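PDB 3PPB: putative tetR family transcription regulator, which probably binds DNA through an N-terminal helix-turn-helix domain and regulates transcription, as in other members of the tetR family. Local coordinates for residues Gln123-Ile128 with Pro149-Gln154; Asp70-Ser75 with Leu129-Glu134; Arg8-Ala13 with Ala39-Gly44. All coordinates share one frame; numbering follows the deposited sequence.

Contact 1: residues Gln123-Ile128 with Pro149-Gln154; sequences QAMHGI and PIELMQ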
loop_
_atom_site.group_PDB
_atom_site.type_symbol
_atom_site.label_atom_id
_atom_site.label_comp_id
_atom_site.label_asym_id
_atom_site.label_seq_id
_atom_site.Cartn_x
_atom_site.Cartn_y
_atom_site.Cartn_z
ATOM N N GLN A 123 -7.189 -6.678 -14.311
ATOM C CA GLN A 123 -8.412 -7.487 -14.351
ATOM C C GLN A 123 -9.200 -7.287 -13.051
ATOM O O GLN A 123 -10.423 -7.176 -13.097
ATOM C CB GLN A 123 -8.098 -8.981 -14.609
ATOM C CG GLN A 123 -9.294 -9.961 -14.521
ATOM C CD GLN A 123 -10.518 -9.612 -15.352
ATOM O OE1 GLN A 123 -10.428 -9.173 -16.503
ATOM N NE2 GLN A 123 -11.700 -9.856 -14.797
ATOM N N ALA A 124 -8.504 -7.202 -11.912
ATOM C CA ALA A 124 -9.148 -6.968 -10.628
ATOM C C ALA A 124 -9.739 -5.539 -10.564
ATOM O O ALA A 124 -10.870 -5.365 -10.111
ATOM C CB ALA A 124 -8.152 -7.179 -9.503
HETATM N N MSE A 125 -8.978 -4.540 -11.045
HETATM C CA MSE A 125 -9.331 -3.122 -11.016
HETATM C C MSE A 125 -10.505 -2.773 -11.938
HETATM O O MSE A 125 -11.479 -2.171 -11.475
HETATM C CB MSE A 125 -8.106 -2.280 -11.407
HETATM C CG MSE A 125 -8.198 -0.809 -10.999
HETATM SE SE MSE A 125 -6.798 0.301 -11.863
HETATM C CE MSE A 125 -5.150 -0.725 -11.313
ATOM N N HIS A 126 -10.406 -3.119 -13.230
ATOM C CA HIS A 126 -11.424 -2.746 -14.220
ATOM C C HIS A 126 -12.477 -3.828 -14.437
ATOM O O HIS A 126 -13.556 -3.516 -14.955
ATOM C CB HIS A 126 -10.751 -2.372 -15.555
ATOM C CG HIS A 126 -9.645 -1.373 -15.385
ATOM N ND1 HIS A 126 -8.339 -1.676 -15.733
ATOM C CD2 HIS A 126 -9.672 -0.141 -14.818
ATOM C CE1 HIS A 126 -7.627 -0.607 -15.409
ATOM N NE2 HIS A 126 -8.382 0.334 -14.840
ATOM N N GLY A 127 -12.185 -5.065 -14.034
ATOM C CA GLY A 127 -13.129 -6.160 -14.219
ATOM C C GLY A 127 -13.946 -6.403 -12.975
ATOM O O GLY A 127 -15.110 -5.986 -12.892
ATOM N N ILE A 128 -13.306 -7.006 -11.972
ATOM C CA ILE A 128 -13.912 -7.342 -10.685
ATOM C C ILE A 128 -14.430 -6.078 -9.966
ATOM O O ILE A 128 -15.539 -6.092 -9.434
ATOM C CB ILE A 128 -12.898 -8.152 -9.817
ATOM C CG1 ILE A 128 -12.577 -9.511 -10.511
ATOM C CG2 ILE A 128 -13.454 -8.370 -8.402
ATOM C CD1 ILE A 128 -11.437 -10.382 -9.865
ATOM N N PRO A 149 -8.384 12.301 -13.634
ATOM C CA PRO A 149 -8.385 11.051 -14.427
ATOM C C PRO A 149 -8.955 9.911 -13.586
ATOM O O PRO A 149 -8.571 9.769 -12.421
ATOM C CB PRO A 149 -6.907 10.872 -14.773
ATOM C CG PRO A 149 -6.377 12.279 -14.803
ATOM C CD PRO A 149 -7.022 12.873 -13.595
ATOM N N ILE A 150 -9.919 9.150 -14.167
ATOM C CA ILE A 150 -10.643 8.063 -13.508
ATOM C C ILE A 150 -9.690 7.015 -12.881
ATOM O O ILE A 150 -9.915 6.586 -11.755
ATOM C CB ILE A 150 -11.696 7.393 -14.454
ATOM C CG1 ILE A 150 -12.770 6.639 -13.645
ATOM C CG2 ILE A 150 -11.090 6.498 -15.555
ATOM C CD1 ILE A 150 -13.989 7.430 -13.439
ATOM N N GLU A 151 -8.623 6.616 -13.591
ATOM C CA GLU A 151 -7.733 5.582 -13.067
ATOM C C GLU A 151 -6.940 6.047 -11.837
ATOM O O GLU A 151 -6.693 5.255 -10.933
ATOM C CB GLU A 151 -6.794 5.036 -14.139
ATOM C CG GLU A 151 -6.362 3.636 -13.740
ATOM C CD GLU A 151 -5.305 2.967 -14.581
ATOM O OE1 GLU A 151 -5.423 3.018 -15.825
ATOM O OE2 GLU A 151 -4.406 2.319 -13.995
ATOM N N LEU A 152 -6.567 7.327 -11.796
ATOM C CA LEU A 152 -5.865 7.910 -10.652
ATOM C C LEU A 152 -6.827 7.925 -9.464
ATOM O O LEU A 152 -6.437 7.602 -8.350
ATOM C CB LEU A 152 -5.362 9.340 -10.987
ATOM C CG LEU A 152 -4.683 10.129 -9.849
ATOM C CD1 LEU A 152 -3.519 9.353 -9.196
ATOM C CD2 LEU A 152 -4.220 11.473 -10.334
HETATM N N MSE A 153 -8.094 8.265 -9.712
HETATM C CA MSE A 153 -9.092 8.289 -8.646
HETATM C C MSE A 153 -9.317 6.865 -8.100
HETATM O O MSE A 153 -9.419 6.721 -6.893
HETATM C CB MSE A 153 -10.394 8.929 -9.152
HETATM C CG MSE A 153 -10.208 10.414 -9.542
HETATM SE SE MSE A 153 -11.889 11.182 -10.084
HETATM C CE MSE A 153 -12.646 11.534 -8.369
ATOM N N GLN A 154 -9.377 5.815 -8.977
ATOM C CA GLN A 154 -9.586 4.446 -8.465
ATOM C C GLN A 154 -8.362 4.002 -7.674
ATOM O O GLN A 154 -8.542 3.416 -6.608
ATOM C CB GLN A 154 -9.948 3.408 -9.550
ATOM C CG GLN A 154 -10.458 2.087 -8.928
ATOM C CD GLN A 154 -11.122 1.083 -9.849
ATOM O OE1 GLN A 154 -11.560 1.396 -10.965
ATOM N NE2 GLN A 154 -11.261 -0.151 -9.367
#
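Gln154 reaches from the start of helix 150-170 to the last turns of helix 118-128, where, in the conformer described here, its NE2 donates to the backbone oxygen Met125 O at 2.9 Å. The bond is bent, with an N-H...O angle of 143°, and the donor is tilted from the carbonyl plane. This is the tight part of the contact: the Gln154 side chain runs past the Met125 chain in the opposite direction, bringing NE2 within 3.5 Å of Met125 CG. The same NE2 also gives a weak hydrogen bond to Leu129 O. Met125 sets its CG trans to the backbone N (chi1 -162°), which carries its selenium across the Glu151 side chain, SE to OE2 3.8 Å. Toward solvent the fit slackens. His126, an exposed residue, meets Glu151 only by its ring edge, NE2 to CG 4.0 Å, with ring and carboxylate planes 76° apart. Glu151 OE2 instead bonds to His171 of the second subunit. Replacing Glu151 by alanine would probably leave that histidine without this partner and open a gap beside the Met125 selenium. The chemistry thus divides: in this conformer the glutamine amide bridges two helices, while one carboxylate oxygen bonds across the dimer.

Contact 2: residues Asp70-Ser75 with Leu129-Glu134; sequences DAIQAS and LGFIAE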
loop_
_atom_site.group_PDB
_atom_site.type_symbol
_atom_site.label_atom_id
_atom_site.label_comp_id
_atom_site.label_asym_id
_atom_site.label_seq_id
_atom_site.Cartn_x
_atom_site.Cartn_y
_atom_site.Cartn_z
ATOM N N ASP A 70 -17.934 -8.995 -4.083
ATOM C CA ASP A 70 -19.235 -9.615 -3.825
ATOM C C ASP A 70 -19.797 -9.210 -2.454
ATOM O O ASP A 70 -20.970 -8.861 -2.376
ATOM C CB ASP A 70 -19.129 -11.147 -3.915
ATOM C CG ASP A 70 -18.964 -11.737 -5.312
ATOM O OD1 ASP A 70 -18.955 -10.961 -6.296
ATOM O OD2 ASP A 70 -18.869 -12.984 -5.423
ATOM N N ALA A 71 -18.955 -9.225 -1.393
ATOM C CA ALA A 71 -19.357 -8.885 -0.020
ATOM C C ALA A 71 -19.768 -7.430 0.126
ATOM O O ALA A 71 -20.815 -7.154 0.722
ATOM C CB ALA A 71 -18.235 -9.200 0.962
ATOM N N ILE A 72 -18.968 -6.502 -0.417
ATOM C CA ILE A 72 -19.259 -5.077 -0.260
ATOM C C ILE A 72 -20.486 -4.672 -1.091
ATOM O O ILE A 72 -21.296 -3.879 -0.603
ATOM C CB ILE A 72 -18.017 -4.168 -0.496
ATOM C CG1 ILE A 72 -17.551 -4.124 -1.962
ATOM C CG2 ILE A 72 -16.878 -4.610 0.444
ATOM C CD1 ILE A 72 -16.500 -3.027 -2.267
ATOM N N GLN A 73 -20.678 -5.272 -2.285
ATOM C CA GLN A 73 -21.846 -4.953 -3.120
ATOM C C GLN A 73 -23.137 -5.542 -2.518
ATOM O O GLN A 73 -24.169 -4.876 -2.540
ATOM C CB GLN A 73 -21.658 -5.426 -4.565
ATOM C CG GLN A 73 -20.636 -4.597 -5.331
ATOM C CD GLN A 73 -20.708 -4.899 -6.804
ATOM O OE1 GLN A 73 -20.089 -5.853 -7.301
ATOM N NE2 GLN A 73 -21.481 -4.095 -7.528
ATOM N N ALA A 74 -23.066 -6.761 -1.944
ATOM C CA ALA A 74 -24.215 -7.422 -1.312
ATOM C C ALA A 74 -24.685 -6.683 -0.040
ATOM O O ALA A 74 -25.829 -6.849 0.371
ATOM C CB ALA A 74 -23.870 -8.863 -0.980
ATOM N N SER A 75 -23.810 -5.863 0.562
ATOM C CA SER A 75 -24.072 -5.093 1.780
ATOM C C SER A 75 -24.782 -3.767 1.498
ATOM O O SER A 75 -25.185 -3.068 2.428
ATOM C CB SER A 75 -22.751 -4.802 2.490
ATOM O OG SER A 75 -22.085 -5.995 2.872
ATOM N N LEU A 129 -13.640 -5.006 -9.940
ATOM C CA LEU A 129 -14.034 -3.783 -9.245
ATOM C C LEU A 129 -14.387 -2.656 -10.224
ATOM O O LEU A 129 -14.289 -1.477 -9.880
ATOM C CB LEU A 129 -12.940 -3.370 -8.256
ATOM C CG LEU A 129 -12.692 -4.415 -7.131
ATOM C CD1 LEU A 129 -11.315 -4.294 -6.574
ATOM C CD2 LEU A 129 -13.752 -4.317 -6.021
ATOM N N GLY A 130 -14.876 -3.044 -11.415
ATOM C CA GLY A 130 -15.313 -2.124 -12.461
ATOM C C GLY A 130 -16.419 -1.176 -12.019
ATOM O O GLY A 130 -16.519 -0.043 -12.516
ATOM N N PHE A 131 -17.266 -1.629 -11.064
ATOM C CA PHE A 131 -18.387 -0.829 -10.558
ATOM C C PHE A 131 -17.889 0.442 -9.850
ATOM O O PHE A 131 -18.653 1.404 -9.760
ATOM C CB PHE A 131 -19.295 -1.650 -9.616
ATOM C CG PHE A 131 -18.714 -1.955 -8.253
ATOM C CD1 PHE A 131 -17.956 -3.101 -8.042
ATOM C CD2 PHE A 131 -18.910 -1.085 -7.185
ATOM C CE1 PHE A 131 -17.401 -3.368 -6.791
ATOM C CE2 PHE A 131 -18.344 -1.345 -5.935
ATOM C CZ PHE A 131 -17.596 -2.486 -5.745
ATOM N N ILE A 132 -16.635 0.432 -9.324
ATOM C CA ILE A 132 -16.075 1.586 -8.603
ATOM C C ILE A 132 -15.929 2.761 -9.560
ATOM O O ILE A 132 -16.394 3.855 -9.225
ATOM C CB ILE A 132 -14.751 1.278 -7.854
ATOM C CG1 ILE A 132 -15.012 0.300 -6.681
ATOM C CG2 ILE A 132 -14.101 2.574 -7.338
ATOM C CD1 ILE A 132 -13.716 -0.232 -5.968
ATOM N N ALA A 133 -15.322 2.546 -10.739
ATOM C CA ALA A 133 -15.178 3.593 -11.756
ATOM C C ALA A 133 -16.566 4.071 -12.237
ATOM O O ALA A 133 -16.718 5.247 -12.529
ATOM C CB ALA A 133 -14.357 3.080 -12.941
ATOM N N GLU A 134 -17.575 3.165 -12.289
ATOM C CA GLU A 134 -18.917 3.552 -12.712
ATOM C C GLU A 134 -19.554 4.499 -11.685
ATOM O O GLU A 134 -20.177 5.491 -12.076
ATOM C CB GLU A 134 -19.799 2.332 -12.976
ATOM C CG GLU A 134 -21.197 2.658 -13.516
ATOM C CD GLU A 134 -21.329 3.659 -14.656
ATOM O OE1 GLU A 134 -20.477 3.652 -15.578
ATOM O OE2 GLU A 134 -22.314 4.435 -14.639
#
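Gln73 lays its side-chain amide flat over one face of the Phe131 ring, the two planes only 8° apart. The amide carbon sits toward the rim, Gln73 CD to Phe131 CD1 3.5 Å, while Gln73 NE2 lies above Phe131 CG at 3.6 Å. Nearer the middle of the face, Gln73 CG makes a CH-pi contact 3.8 Å from the ring centroid and close to its normal. Ile72 approaches differently: its CD1 lies in the ring plane at the outer edge, 3.7 Å from Phe131 CZ. The opposite face is taken by Ile132 CG1, one residue along the same helix, so the ring lies between the glutamine side chain and an isoleucine.

The torsions explain these approaches. Phe131 CG stands between the backbone N and the carbonyl carbon (chi1 73°), which sends the ring across to helix 53-74, and Gln73, extended beyond CG, comes to meet it from the other direction. Further out, Ser75 OG bonds back to Ala71 O at 2.8 Å. Leu129, where the chain leaves helix 118-128, packs on Phe68 and Ala69. Helix 82-99 adds a third wall, with Leu89 against Phe131 and Ala93 against Ile72, and helix 150-170 backs helix 130-141 through Gln154 against Ile132 and Ala133.

Contact 3: residues Arg8-Ala13 with Ala39-Gly44; sequences RTKKQA and AGVATG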
loop_
_atom_site.group_PDB
_atom_site.type_symbol
_atom_site.label_atom_id
_atom_site.label_comp_id
_atom_site.label_asym_id
_atom_site.label_seq_id
_atom_site.Cartn_x
_atom_site.Cartn_y
_atom_site.Cartn_z
ATOM N N ARG A 8 -12.037 -28.931 1.446
ATOM C CA ARG A 8 -12.575 -30.273 1.190
ATOM C C ARG A 8 -12.110 -30.790 -0.170
ATOM O O ARG A 8 -11.639 -31.923 -0.253
ATOM C CB ARG A 8 -14.113 -30.300 1.278
ATOM N N THR A 9 -12.241 -29.967 -1.233
ATOM C CA THR A 9 -11.777 -30.318 -2.575
ATOM C C THR A 9 -10.242 -30.116 -2.598
ATOM O O THR A 9 -9.704 -29.352 -1.782
ATOM C CB THR A 9 -12.563 -29.559 -3.695
ATOM O OG1 THR A 9 -12.251 -30.110 -4.971
ATOM C CG2 THR A 9 -12.283 -28.097 -3.750
ATOM N N LYS A 10 -9.542 -30.840 -3.490
ATOM C CA LYS A 10 -8.082 -30.772 -3.612
ATOM C C LYS A 10 -7.647 -29.367 -3.973
ATOM O O LYS A 10 -6.771 -28.811 -3.315
ATOM C CB LYS A 10 -7.568 -31.781 -4.656
ATOM C CG LYS A 10 -7.583 -33.235 -4.199
ATOM C CD LYS A 10 -7.105 -34.115 -5.326
ATOM C CE LYS A 10 -6.982 -35.558 -4.953
ATOM N NZ LYS A 10 -6.696 -36.407 -6.151
ATOM N N LYS A 11 -8.287 -28.780 -4.992
ATOM C CA LYS A 11 -8.024 -27.423 -5.453
ATOM C C LYS A 11 -8.232 -26.417 -4.328
ATOM O O LYS A 11 -7.400 -25.521 -4.186
ATOM C CB LYS A 11 -8.902 -27.072 -6.664
ATOM C CG LYS A 11 -8.254 -26.058 -7.612
ATOM C CD LYS A 11 -9.238 -25.575 -8.670
ATOM C CE LYS A 11 -8.674 -24.478 -9.528
ATOM N NZ LYS A 11 -9.699 -23.923 -10.451
ATOM N N GLN A 12 -9.281 -26.594 -3.491
ATOM C CA GLN A 12 -9.587 -25.666 -2.381
ATOM C C GLN A 12 -8.555 -25.757 -1.267
ATOM O O GLN A 12 -8.205 -24.723 -0.706
ATOM C CB GLN A 12 -11.002 -25.883 -1.811
ATOM C CG GLN A 12 -11.531 -24.763 -0.903
ATOM C CD GLN A 12 -11.505 -23.373 -1.511
ATOM O OE1 GLN A 12 -11.688 -23.172 -2.724
ATOM N NE2 GLN A 12 -11.306 -22.377 -0.658
ATOM N N ALA A 13 -8.073 -26.979 -0.947
ATOM C CA ALA A 13 -7.037 -27.197 0.069
ATOM C C ALA A 13 -5.742 -26.472 -0.341
ATOM O O ALA A 13 -5.104 -25.846 0.505
ATOM C CB ALA A 13 -6.777 -28.691 0.249
ATOM N N ALA A 39 -1.220 -28.828 2.266
ATOM C CA ALA A 39 -2.577 -29.035 1.730
ATOM C C ALA A 39 -2.970 -30.512 1.805
ATOM O O ALA A 39 -4.161 -30.833 1.861
ATOM C CB ALA A 39 -2.678 -28.531 0.284
ATOM N N GLY A 40 -1.964 -31.384 1.824
ATOM C CA GLY A 40 -2.155 -32.825 1.867
ATOM C C GLY A 40 -2.392 -33.390 0.483
ATOM O O GLY A 40 -3.231 -34.281 0.315
ATOM N N VAL A 41 -1.688 -32.831 -0.531
ATOM C CA VAL A 41 -1.756 -33.275 -1.930
ATOM C C VAL A 41 -0.347 -33.571 -2.454
ATOM O O VAL A 41 0.631 -33.015 -1.951
ATOM C CB VAL A 41 -2.504 -32.302 -2.893
ATOM C CG1 VAL A 41 -3.982 -32.188 -2.536
ATOM C CG2 VAL A 41 -1.828 -30.931 -2.970
ATOM N N ALA A 42 -0.255 -34.443 -3.475
ATOM C CA ALA A 42 1.006 -34.752 -4.141
ATOM C C ALA A 42 1.388 -33.546 -4.992
ATOM O O ALA A 42 0.491 -32.867 -5.504
ATOM C CB ALA A 42 0.855 -35.995 -5.005
ATOM N N THR A 43 2.701 -33.268 -5.142
ATOM C CA THR A 43 3.189 -32.127 -5.936
ATOM C C THR A 43 2.602 -32.156 -7.358
ATOM O O THR A 43 2.293 -31.098 -7.903
ATOM C CB THR A 43 4.721 -32.066 -5.958
ATOM O OG1 THR A 43 5.240 -33.366 -6.221
ATOM C CG2 THR A 43 5.295 -31.550 -4.652
ATOM N N GLY A 44 2.405 -33.356 -7.901
ATOM C CA GLY A 44 1.813 -33.582 -9.213
ATOM C C GLY A 44 0.404 -33.031 -9.324
ATOM O O GLY A 44 0.065 -32.405 -10.333
#
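The flat groups of this contact are the backbone carbonyls of Ala13 and Ala39; there is no aromatic ring. The methyl of Ala39 lies over one face of the Ala13 carbonyl group, with Ala39 CB 3.7 Å from Ala13 C and 3.6 Å from Ala13 O. In return, Ala13 CB comes up to the oxygen end of the Ala39 carbonyl, 3.7 Å from Ala39 O and clearly out of the plane of that group. The two methyls are themselves 4.1 Å apart, CB to CB, so each alanine fits against both the methyl and the carbonyl of the other. The small side chains allow the backbones to come close, the two CA atoms lying 5.1 Å apart.

One turn earlier on helix 10-24, Lys10 touches Val41 with its aliphatic part. Lys10 CG lies 4.1 Å from Val41 CG1, and the two side chains run obliquely to each other. With CG beside the backbone N (chi1 -74°) and the rest extended, the lysine chain continues past the valine; it also touches Thr45 on helix 43-49. Val41 is further packed on Ile14 and Ala36.

Gly40, with positive phi, ends helix 32-39 in a Schellman motif in which Val41 N returns to Ala36 O. This leads the chain from Ala39 to Val41 along the side of helix 10-24. The segment belongs to the predicted helix-turn-helix motif, whose second helix is the recognition helix in tetR relatives. No hydrogen bond crosses the contact, and Ala13 O takes its side-chain bond from Thr17 of its own helix. The turn is therefore seated on the first helix by van der Waals contact of methyls with each other and with backbone carbonyls, while the lysine, an exposed residue, contributes its methylenes against valine.

How the contacts relate
Contact 3 comes first along the chain and lies in the N-terminal region that holds the predicted helix-turn-helix motif, joining helix 10-24 to the turn before helix 43-49. Its centre is about 33 Å from that of contact 1 and about 31 Å from that of contact 2, and it touches neither. Contacts 1 and 2 are neighbours, their centres about 12 Å apart, and their segments alternate in sequence: 70-75, 123-128, 129-134, 149-154. Helices 118-128, 130-141 and 150-170 follow one another, and a probable hydrogen bond between Ala124 O and Leu129 N joins the two contacts. Helix 53-74, which follows helix 43-49, runs from the probable DNA-binding end into this bundle, connecting the two regions.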